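Local coordinates for afamin (Homo sapiens, PDB 6FAK), which carries hydrophobic molecules in body fluids, binding vitamin E and keeping lipidated Wnt proteins soluble and active, at residues R361-T366 and P370-Y375. Sequence-based numbering, arbitrary orientation.
Sequences RNCCNT and PGCYRY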
loop_
_atom_site.group_PDB
_atom_site.type_symbol
_atom_site.label_atom_id
_atom_site.label_comp_id
_atom_site.label_asym_id
_atom_site.label_seq_id
_atom_site.Cartn_x
_atom_site.Cartn_y
_atom_site.Cartn_z
ATOM N N ARG A 361 2.446 27.880 -17.875
ATOM C CA ARG A 361 2.089 27.718 -19.289
ATOM C C ARG A 361 1.289 28.874 -19.812
ATOM O O ARG A 361 1.512 29.329 -20.939
ATOM C CB ARG A 361 1.323 26.423 -19.546
ATOM C CG ARG A 361 2.253 25.280 -19.841
ATOM C CD ARG A 361 1.695 24.346 -20.875
ATOM N NE ARG A 361 0.397 23.836 -20.492
ATOM C CZ ARG A 361 -0.271 22.897 -21.167
ATOM N NH1 ARG A 361 0.264 22.346 -22.268
ATOM N NH2 ARG A 361 -1.471 22.499 -20.730
ATOM N N ASN A 362 0.355 29.343 -19.003
ATOM C CA ASN A 362 -0.397 30.526 -19.342
ATOM C C ASN A 362 0.451 31.805 -19.249
ATOM O O ASN A 362 0.614 32.511 -20.249
ATOM C CB ASN A 362 -1.679 30.605 -18.501
ATOM C CG ASN A 362 -2.451 31.874 -18.749
ATOM O OD1 ASN A 362 -2.192 32.895 -18.117
ATOM N ND2 ASN A 362 -3.407 31.823 -19.682
ATOM N N CYS A 363 0.974 32.089 -18.064
ATOM C CA CYS A 363 1.702 33.345 -17.777
ATOM C C CYS A 363 2.881 33.650 -18.664
ATOM O O CYS A 363 3.042 34.815 -19.064
ATOM C CB CYS A 363 2.201 33.378 -16.300
ATOM S SG CYS A 363 0.881 33.463 -15.056
ATOM N N CYS A 364 3.670 32.624 -19.013
ATOM C CA CYS A 364 4.902 32.814 -19.807
ATOM C C CYS A 364 4.569 33.139 -21.285
ATOM O O CYS A 364 5.440 33.570 -22.047
ATOM C CB CYS A 364 5.842 31.634 -19.689
ATOM S SG CYS A 364 6.621 31.457 -18.002
ATOM N N ASN A 365 3.315 32.971 -21.669
ATOM C CA ASN A 365 2.845 33.429 -23.002
ATOM C C ASN A 365 1.932 34.673 -22.992
ATOM O O ASN A 365 1.378 35.000 -24.042
ATOM C CB ASN A 365 2.138 32.266 -23.715
ATOM C CG ASN A 365 3.071 31.148 -24.059
ATOM O OD1 ASN A 365 4.077 31.331 -24.747
ATOM N ND2 ASN A 365 2.731 29.954 -23.601
ATOM N N THR A 366 1.782 35.366 -21.848
ATOM C CA THR A 366 1.102 36.646 -21.757
ATOM C C THR A 366 2.048 37.814 -21.977
ATOM O O THR A 366 3.277 37.673 -21.937
ATOM C CB THR A 366 0.388 36.869 -20.400
ATOM O OG1 THR A 366 1.318 36.983 -19.315
ATOM C CG2 THR A 366 -0.518 35.761 -20.083
ATOM N N PRO A 370 5.793 38.350 -15.553
ATOM C CA PRO A 370 6.033 38.601 -14.108
ATOM C C PRO A 370 4.808 39.126 -13.328
ATOM O O PRO A 370 4.651 38.825 -12.138
ATOM C CB PRO A 370 7.126 39.676 -14.135
ATOM C CG PRO A 370 7.874 39.319 -15.373
ATOM C CD PRO A 370 6.765 39.096 -16.357
ATOM N N GLY A 371 3.968 39.917 -13.990
ATOM C CA GLY A 371 2.747 40.411 -13.391
ATOM C C GLY A 371 1.702 39.326 -13.183
ATOM O O GLY A 371 0.823 39.477 -12.324
ATOM N N CYS A 372 1.792 38.241 -13.963
ATOM C CA CYS A 372 0.860 37.131 -13.933
ATOM C C CYS A 372 1.310 36.079 -12.901
ATOM O O CYS A 372 0.498 35.609 -12.093
ATOM C CB CYS A 372 0.763 36.551 -15.363
ATOM S SG CYS A 372 -0.257 35.108 -15.637
ATOM N N TYR A 373 2.574 35.657 -12.941
ATOM C CA TYR A 373 3.033 34.598 -12.005
ATOM C C TYR A 373 3.350 35.042 -10.579
ATOM O O TYR A 373 3.472 34.230 -9.668
ATOM C CB TYR A 373 4.187 33.787 -12.603
ATOM C CG TYR A 373 5.476 34.497 -12.938
ATOM C CD1 TYR A 373 6.306 35.003 -11.938
ATOM C CD2 TYR A 373 5.936 34.529 -14.235
ATOM C CE1 TYR A 373 7.528 35.582 -12.235
ATOM C CE2 TYR A 373 7.147 35.103 -14.553
ATOM C CZ TYR A 373 7.954 35.617 -13.542
ATOM O OH TYR A 373 9.129 36.193 -13.845
ATOM N N ARG A 374 3.462 36.351 -10.396
ATOM C CA ARG A 374 3.544 36.997 -9.103
ATOM C C ARG A 374 2.522 36.474 -8.086
ATOM O O ARG A 374 2.836 36.381 -6.910
ATOM C CB ARG A 374 3.387 38.513 -9.325
ATOM C CG ARG A 374 3.017 39.375 -8.123
ATOM C CD ARG A 374 2.779 40.814 -8.551
ATOM N NE ARG A 374 3.944 41.644 -8.315
ATOM C CZ ARG A 374 4.217 42.799 -8.920
ATOM N NH1 ARG A 374 3.407 43.277 -9.858
ATOM N NH2 ARG A 374 5.318 43.474 -8.594
ATOM N N TYR A 375 1.335 36.117 -8.565
ATOM C CA TYR A 375 0.219 35.631 -7.750
ATOM C C TYR A 375 0.097 34.113 -7.621
ATOM O O TYR A 375 -0.962 33.596 -7.241
ATOM C CB TYR A 375 -1.076 36.201 -8.325
ATOM C CG TYR A 375 -1.041 37.700 -8.332
ATOM C CD1 TYR A 375 -1.119 38.394 -7.147
ATOM C CD2 TYR A 375 -0.790 38.413 -9.511
ATOM C CE1 TYR A 375 -1.026 39.760 -7.125
ATOM C CE2 TYR A 375 -0.725 39.789 -9.498
ATOM C CZ TYR A 375 -0.838 40.453 -8.303
ATOM O OH TYR A 375 -0.761 41.817 -8.272
#
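Cys363 and Cys372 are the nearest CA pair across 361-366 and 370-375, at 5.5 Å. The first segment lies at the C-terminal part of helix 346-363 and continues into a type I beta turn from Cys363 to Thr366; the second takes in most of the short helix 369-373 and continues to Tyr375, the N-cap of the following helix 376-417. This is the adjacent-cysteine arrangement of the albumin family, seen here in the second albumin domain: Cys363 pairs forward with Cys372, while Cys364 bonds back to Cys319 in helix 318-324, so two consecutive residues tie three helices together.

The covalent link is Cys363 SG to Cys372 SG at 2.1 Å, with a left-handed S-S torsion of -69°. Its two halves reach the bond differently: Cys363 SG lies beside its own backbone N (chi1 -67°), whereas Cys372 SG is swung opposite its N (chi1 177°). Around the bridge the contacts are sparse. In one of its two conformers, Asn362 brings OD1 within 3.8 Å of Cys372 SG, and the CB of Tyr373 lies 4.1 Å from Cys363 SG. The Tyr373 ring meets Cys363 CB at its edge, near the ring plane, while Pro370 CA lies over the outer part of one face, 3.6 Å above it. Beyond the two segments this buried ring packs on Val318, Leu359 and Leu360, and its hydroxyl is hydrogen-bonded to the carbonyl oxygen of Ser315.

Cys363 O closes the turn, accepting from both Thr366 N and Thr366 OG1. The hydroxyl bond measures 2.8 Å from Thr366 OG1 to Cys363 O, coming in slightly out of the carbonyl plane, and the same OG1 stands 4.0 Å from Cys372 CB.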